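Local coordinates for sarcolemmal membrane-associated protein (Homo sapiens, PDB 6AR0) that associates with the striatin-interacting phosphatase and kinase (STRIPAK) core, giving a complex that dephosphorylates STK3 and so inhibits Hippo signalling, at residues P2-S14 and Q18-I30. Numbering follows the deposited sequence.
Sequences PSALAIFTCRPNS and QERHVYLDEPIKI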
loop_
_atom_site.group_PDB
_atom_site.type_symbol
_atom_site.label_atom_id
_atom_site.label_comp_id
_atom_site.label_asym_id
_atom_site.label_seq_id
_atom_site.Cartn_x
_atom_site.Cartn_y
_atom_site.Cartn_z
ATOM N N PRO A 2 14.280 12.761 -13.014
ATOM C CA PRO A 2 13.089 12.954 -12.183
ATOM C C PRO A 2 12.180 11.745 -12.176
ATOM O O PRO A 2 11.978 11.088 -13.196
ATOM C CB PRO A 2 12.376 14.132 -12.844
ATOM C CG PRO A 2 12.883 14.159 -14.241
ATOM C CD PRO A 2 14.301 13.685 -14.160
ATOM N N SER A 3 11.617 11.474 -11.009
ATOM C CA SER A 3 10.733 10.337 -10.836
ATOM C C SER A 3 9.817 10.657 -9.666
ATOM O O SER A 3 10.311 11.012 -8.589
ATOM C CB SER A 3 11.575 9.097 -10.507
ATOM O OG SER A 3 10.810 7.915 -10.544
ATOM N N ALA A 4 8.500 10.463 -9.843
ATOM C CA ALA A 4 7.560 10.559 -8.723
ATOM C C ALA A 4 7.882 9.488 -7.688
ATOM O O ALA A 4 8.367 8.404 -8.012
ATOM C CB ALA A 4 6.117 10.386 -9.200
ATOM N N LEU A 5 7.581 9.789 -6.432
ATOM C CA LEU A 5 8.050 8.975 -5.321
ATOM C C LEU A 5 6.961 8.841 -4.265
ATOM O O LEU A 5 6.323 9.830 -3.882
ATOM C CB LEU A 5 9.280 9.636 -4.674
ATOM C CG LEU A 5 9.809 9.077 -3.353
ATOM C CD1 LEU A 5 10.297 7.643 -3.513
ATOM C CD2 LEU A 5 10.910 9.964 -2.808
ATOM N N ALA A 6 6.791 7.617 -3.773
ATOM C CA ALA A 6 5.990 7.324 -2.590
ATOM C C ALA A 6 6.901 6.735 -1.529
ATOM O O ALA A 6 7.573 5.723 -1.773
ATOM C CB ALA A 6 4.892 6.312 -2.905
ATOM N N ILE A 7 6.917 7.350 -0.351
ATOM C CA ILE A 7 7.651 6.824 0.792
ATOM C C ILE A 7 6.653 6.183 1.739
ATOM O O ILE A 7 5.703 6.835 2.178
ATOM C CB ILE A 7 8.446 7.925 1.511
ATOM C CG1 ILE A 7 9.500 8.536 0.571
ATOM C CG2 ILE A 7 9.097 7.359 2.777
ATOM C CD1 ILE A 7 10.337 9.645 1.192
ATOM N N PHE A 8 6.863 4.904 2.034
ATOM C CA PHE A 8 6.032 4.145 2.967
ATOM C C PHE A 8 6.798 3.980 4.273
ATOM O O PHE A 8 7.890 3.412 4.270
ATOM C CB PHE A 8 5.757 2.730 2.444
ATOM C CG PHE A 8 4.861 2.645 1.233
ATOM C CD1 PHE A 8 3.579 2.162 1.361
ATOM C CD2 PHE A 8 5.320 2.959 -0.040
ATOM C CE1 PHE A 8 2.757 2.031 0.257
ATOM C CE2 PHE A 8 4.497 2.827 -1.158
ATOM C CZ PHE A 8 3.222 2.356 -1.000
ATOM N N THR A 9 6.232 4.459 5.387
ATOM C CA THR A 9 6.834 4.273 6.700
ATOM C C THR A 9 5.900 3.472 7.591
ATOM O O THR A 9 4.678 3.638 7.557
ATOM C CB THR A 9 7.178 5.611 7.361
ATOM O OG1 THR A 9 6.041 6.460 7.389
ATOM C CG2 THR A 9 8.270 6.296 6.585
ATOM N N CYS A 10 6.480 2.617 8.414
ATOM C CA CYS A 10 5.734 1.653 9.210
ATOM C C CYS A 10 5.129 2.308 10.447
ATOM O O CYS A 10 5.856 2.867 11.279
ATOM C CB CYS A 10 6.722 0.562 9.607
ATOM S SG CYS A 10 6.107 -0.810 10.557
ATOM N N ARG A 11 3.806 2.201 10.604
ATOM C CA ARG A 11 3.102 2.753 11.753
ATOM C C ARG A 11 3.203 1.821 12.958
ATOM O O ARG A 11 3.510 0.639 12.818
ATOM C CB ARG A 11 1.630 2.949 11.402
ATOM C CG ARG A 11 1.387 4.035 10.373
ATOM C CD ARG A 11 1.281 5.392 11.006
ATOM N NE ARG A 11 0.038 5.538 11.754
ATOM C CZ ARG A 11 -0.362 6.672 12.322
ATOM N NH1 ARG A 11 0.373 7.775 12.243
ATOM N NH2 ARG A 11 -1.511 6.716 12.971
ATOM N N PRO A 12 2.919 2.327 14.159
ATOM C CA PRO A 12 3.132 1.504 15.355
ATOM C C PRO A 12 2.282 0.259 15.434
ATOM O O PRO A 12 2.668 -0.677 16.151
ATOM C CB PRO A 12 2.798 2.458 16.505
ATOM C CG PRO A 12 2.975 3.792 15.983
ATOM C CD PRO A 12 2.666 3.735 14.506
ATOM N N ASN A 13 1.117 0.232 14.796
ATOM C CA ASN A 13 0.236 -0.923 14.847
ATOM C C ASN A 13 0.394 -1.831 13.637
ATOM O O ASN A 13 -0.467 -2.687 13.397
ATOM C CB ASN A 13 -1.222 -0.483 15.041
ATOM C CG ASN A 13 -1.702 0.487 13.977
ATOM O OD1 ASN A 13 -0.909 1.161 13.326
ATOM N ND2 ASN A 13 -3.016 0.560 13.795
ATOM N N SER A 14 1.483 -1.676 12.890
ATOM C CA SER A 14 1.734 -2.484 11.717
ATOM C C SER A 14 2.563 -3.714 12.045
ATOM O O SER A 14 3.434 -3.696 12.922
ATOM C CB SER A 14 2.539 -1.664 10.718
ATOM O OG SER A 14 2.696 -2.319 9.484
ATOM N N GLN A 18 10.485 -2.419 6.826
ATOM C CA GLN A 18 11.433 -1.323 6.717
ATOM C C GLN A 18 10.965 -0.313 5.675
ATOM O O GLN A 18 10.364 -0.671 4.656
ATOM C CB GLN A 18 12.830 -1.843 6.370
ATOM C CG GLN A 18 13.387 -2.825 7.392
ATOM C CD GLN A 18 13.431 -2.250 8.805
ATOM O OE1 GLN A 18 14.012 -1.188 9.040
ATOM N NE2 GLN A 18 12.814 -2.954 9.752
ATOM N N GLU A 19 11.278 0.952 5.932
ATOM C CA GLU A 19 10.812 2.061 5.109
ATOM C C GLU A 19 11.121 1.832 3.634
ATOM O O GLU A 19 12.226 1.414 3.265
ATOM C CB GLU A 19 11.504 3.332 5.597
ATOM C CG GLU A 19 11.206 4.579 4.795
ATOM C CD GLU A 19 11.804 5.817 5.445
ATOM O OE1 GLU A 19 11.942 5.833 6.692
ATOM O OE2 GLU A 19 12.158 6.758 4.719
ATOM N N ARG A 20 10.148 2.161 2.783
ATOM C CA ARG A 20 10.258 1.951 1.346
ATOM C C ARG A 20 10.295 3.290 0.626
ATOM O O ARG A 20 9.518 4.194 0.943
ATOM C CB ARG A 20 9.086 1.125 0.810
ATOM C CG ARG A 20 8.809 -0.143 1.592
ATOM C CD ARG A 20 10.006 -1.095 1.571
ATOM N NE ARG A 20 9.741 -2.312 2.336
ATOM C CZ ARG A 20 9.085 -3.381 1.874
ATOM N NH1 ARG A 20 8.634 -3.421 0.634
ATOM N NH2 ARG A 20 8.868 -4.414 2.668
ATOM N N HIS A 21 11.206 3.408 -0.334
ATOM C CA HIS A 21 11.303 4.556 -1.236
ATOM C C HIS A 21 10.922 4.040 -2.616
ATOM O O HIS A 21 11.760 3.504 -3.334
ATOM C CB HIS A 21 12.716 5.166 -1.234
ATOM C CG HIS A 21 13.099 5.777 0.075
ATOM N ND1 HIS A 21 14.339 6.338 0.305
ATOM C CD2 HIS A 21 12.398 5.908 1.225
ATOM C CE1 HIS A 21 14.373 6.798 1.546
ATOM N NE2 HIS A 21 13.205 6.560 2.119
ATOM N N VAL A 22 9.642 4.165 -2.954
ATOM C CA VAL A 22 9.061 3.504 -4.124
ATOM C C VAL A 22 8.867 4.545 -5.218
ATOM O O VAL A 22 7.959 5.375 -5.144
ATOM C CB VAL A 22 7.728 2.815 -3.791
ATOM C CG1 VAL A 22 7.160 2.117 -5.026
ATOM C CG2 VAL A 22 7.891 1.826 -2.647
ATOM N N TYR A 23 9.688 4.484 -6.257
ATOM C CA TYR A 23 9.535 5.374 -7.394
ATOM C C TYR A 23 8.424 4.877 -8.311
ATOM O O TYR A 23 8.237 3.672 -8.509
ATOM C CB TYR A 23 10.867 5.504 -8.129
ATOM C CG TYR A 23 11.870 6.241 -7.288
ATOM C CD1 TYR A 23 11.817 7.619 -7.185
ATOM C CD2 TYR A 23 12.849 5.561 -6.567
ATOM C CE1 TYR A 23 12.722 8.308 -6.393
ATOM C CE2 TYR A 23 13.759 6.246 -5.774
ATOM C CZ TYR A 23 13.695 7.609 -5.703
ATOM O OH TYR A 23 14.608 8.301 -4.930
ATOM N N LEU A 24 7.666 5.818 -8.847
ATOM C CA LEU A 24 6.412 5.553 -9.553
ATOM C C LEU A 24 6.471 6.004 -11.013
ATOM O O LEU A 24 5.527 6.598 -11.549
ATOM C CB LEU A 24 5.244 6.212 -8.828
ATOM C CG LEU A 24 4.978 5.683 -7.417
ATOM C CD1 LEU A 24 3.882 6.502 -6.763
ATOM C CD2 LEU A 24 4.607 4.212 -7.420
ATOM N N ASP A 25 7.572 5.720 -11.700
ATOM C CA ASP A 25 7.593 5.927 -13.145
ATOM C C ASP A 25 6.508 5.114 -13.828
ATOM O O ASP A 25 6.025 5.500 -14.899
ATOM C CB ASP A 25 8.953 5.537 -13.728
ATOM C CG ASP A 25 10.048 6.532 -13.405
ATOM O OD1 ASP A 25 9.754 7.668 -12.959
ATOM O OD2 ASP A 25 11.229 6.184 -13.630
ATOM N N GLU A 26 6.167 3.965 -13.262
ATOM C CA GLU A 26 5.048 3.157 -13.725
ATOM C C GLU A 26 4.343 2.560 -12.513
ATOM O O GLU A 26 4.868 2.602 -11.397
ATOM C CB GLU A 26 5.504 2.059 -14.682
ATOM C CG GLU A 26 6.381 1.028 -14.030
ATOM C CD GLU A 26 6.989 0.070 -15.035
ATOM O OE1 GLU A 26 7.799 -0.788 -14.626
ATOM O OE2 GLU A 26 6.657 0.174 -16.235
ATOM N N PRO A 27 3.145 2.026 -12.690
ATOM C CA PRO A 27 2.406 1.497 -11.540
ATOM C C PRO A 27 3.164 0.373 -10.858
ATOM O O PRO A 27 3.794 -0.469 -11.514
ATOM C CB PRO A 27 1.095 1.006 -12.165
ATOM C CG PRO A 27 0.932 1.853 -13.392
ATOM C CD PRO A 27 2.325 2.011 -13.916
ATOM N N ILE A 28 3.073 0.347 -9.532
ATOM C CA ILE A 28 3.770 -0.632 -8.709
ATOM C C ILE A 28 2.754 -1.532 -8.017
ATOM O O ILE A 28 1.796 -1.051 -7.397
ATOM C CB ILE A 28 4.686 0.078 -7.694
ATOM C CG1 ILE A 28 5.804 0.848 -8.424
ATOM C CG2 ILE A 28 5.281 -0.915 -6.696
ATOM C CD1 ILE A 28 6.746 -0.010 -9.263
ATOM N N LYS A 29 2.981 -2.839 -8.115
ATOM C CA LYS A 29 2.155 -3.812 -7.425
ATOM C C LYS A 29 2.455 -3.797 -5.930
ATOM O O LYS A 29 3.614 -3.702 -5.500
ATOM C CB LYS A 29 2.422 -5.208 -7.976
ATOM C CG LYS A 29 1.366 -6.218 -7.541
ATOM C CD LYS A 29 1.379 -7.469 -8.397
ATOM C CE LYS A 29 2.401 -8.441 -7.879
ATOM N NZ LYS A 29 2.378 -9.697 -8.675
ATOM N N ILE A 30 1.393 -3.859 -5.143
ATOM C CA ILE A 30 1.455 -4.122 -3.711
ATOM C C ILE A 30 1.018 -5.559 -3.499
ATOM O O ILE A 30 -0.023 -5.973 -4.020
ATOM C CB ILE A 30 0.524 -3.165 -2.957
ATOM C CG1 ILE A 30 1.012 -1.720 -3.145
ATOM C CG2 ILE A 30 0.449 -3.533 -1.483
ATOM C CD1 ILE A 30 -0.072 -0.691 -3.153
HETATM O O HOH W 1 7.873 9.636 -12.507
#
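Strands 5-10 and 20-23 run antiparallel, their axes 4.7 Å apart at closest approach, and Ala6 with Val22 and Phe8 with Arg20 form hydrogen-bonded pairs, each joined by two backbone bonds; Ala6 N to Val22 O is nearly straight at 176°. A further bond, Leu24 N to Ala4 O, carries the pairing beyond the strand ends. On the buried face the methyl of Ala6 leaves room for Leu24 CD1, 4.0 Å from its CB, while Val22 CG2 meets the Phe8 ring obliquely, 3.8 Å from CD2. The aliphatic root of Arg20 packs beside Phe8, CB against CB; its chain then bends at chi2 (-61°) and leads the guanidinium away, where NH1 bonds to the carbonyls of Asn43 and Thr45. This hairpin belongs to the beta sandwich of the FHA domain: strand 5-10 is bordered on its other edge by strand 117-128, and Phe8 also reaches Ile125 there. The face of Leu5, Ile7, His21 and Tyr23, partly open to solvent, sets aliphatic chains against polar-edged rings. With chi1 at 170°, Leu5 swings away from its own N, which carries CD1 over one face of the Tyr23 ring, a CH-pi contact 3.9 Å from the centroid. Ile7 lies alongside His21, its CG2 3.9 Å from CD2, covering imidazole carbon while NE2 bonds to Glu19 OE2 (2.8 Å), whose in-plane position should limit ring rotation. At the far end Ser3 OG donates to Asp25 OD1 (2.6 Å) from above the carboxylate plane, and a water donating to that same oxygen accepts from Ala4 N.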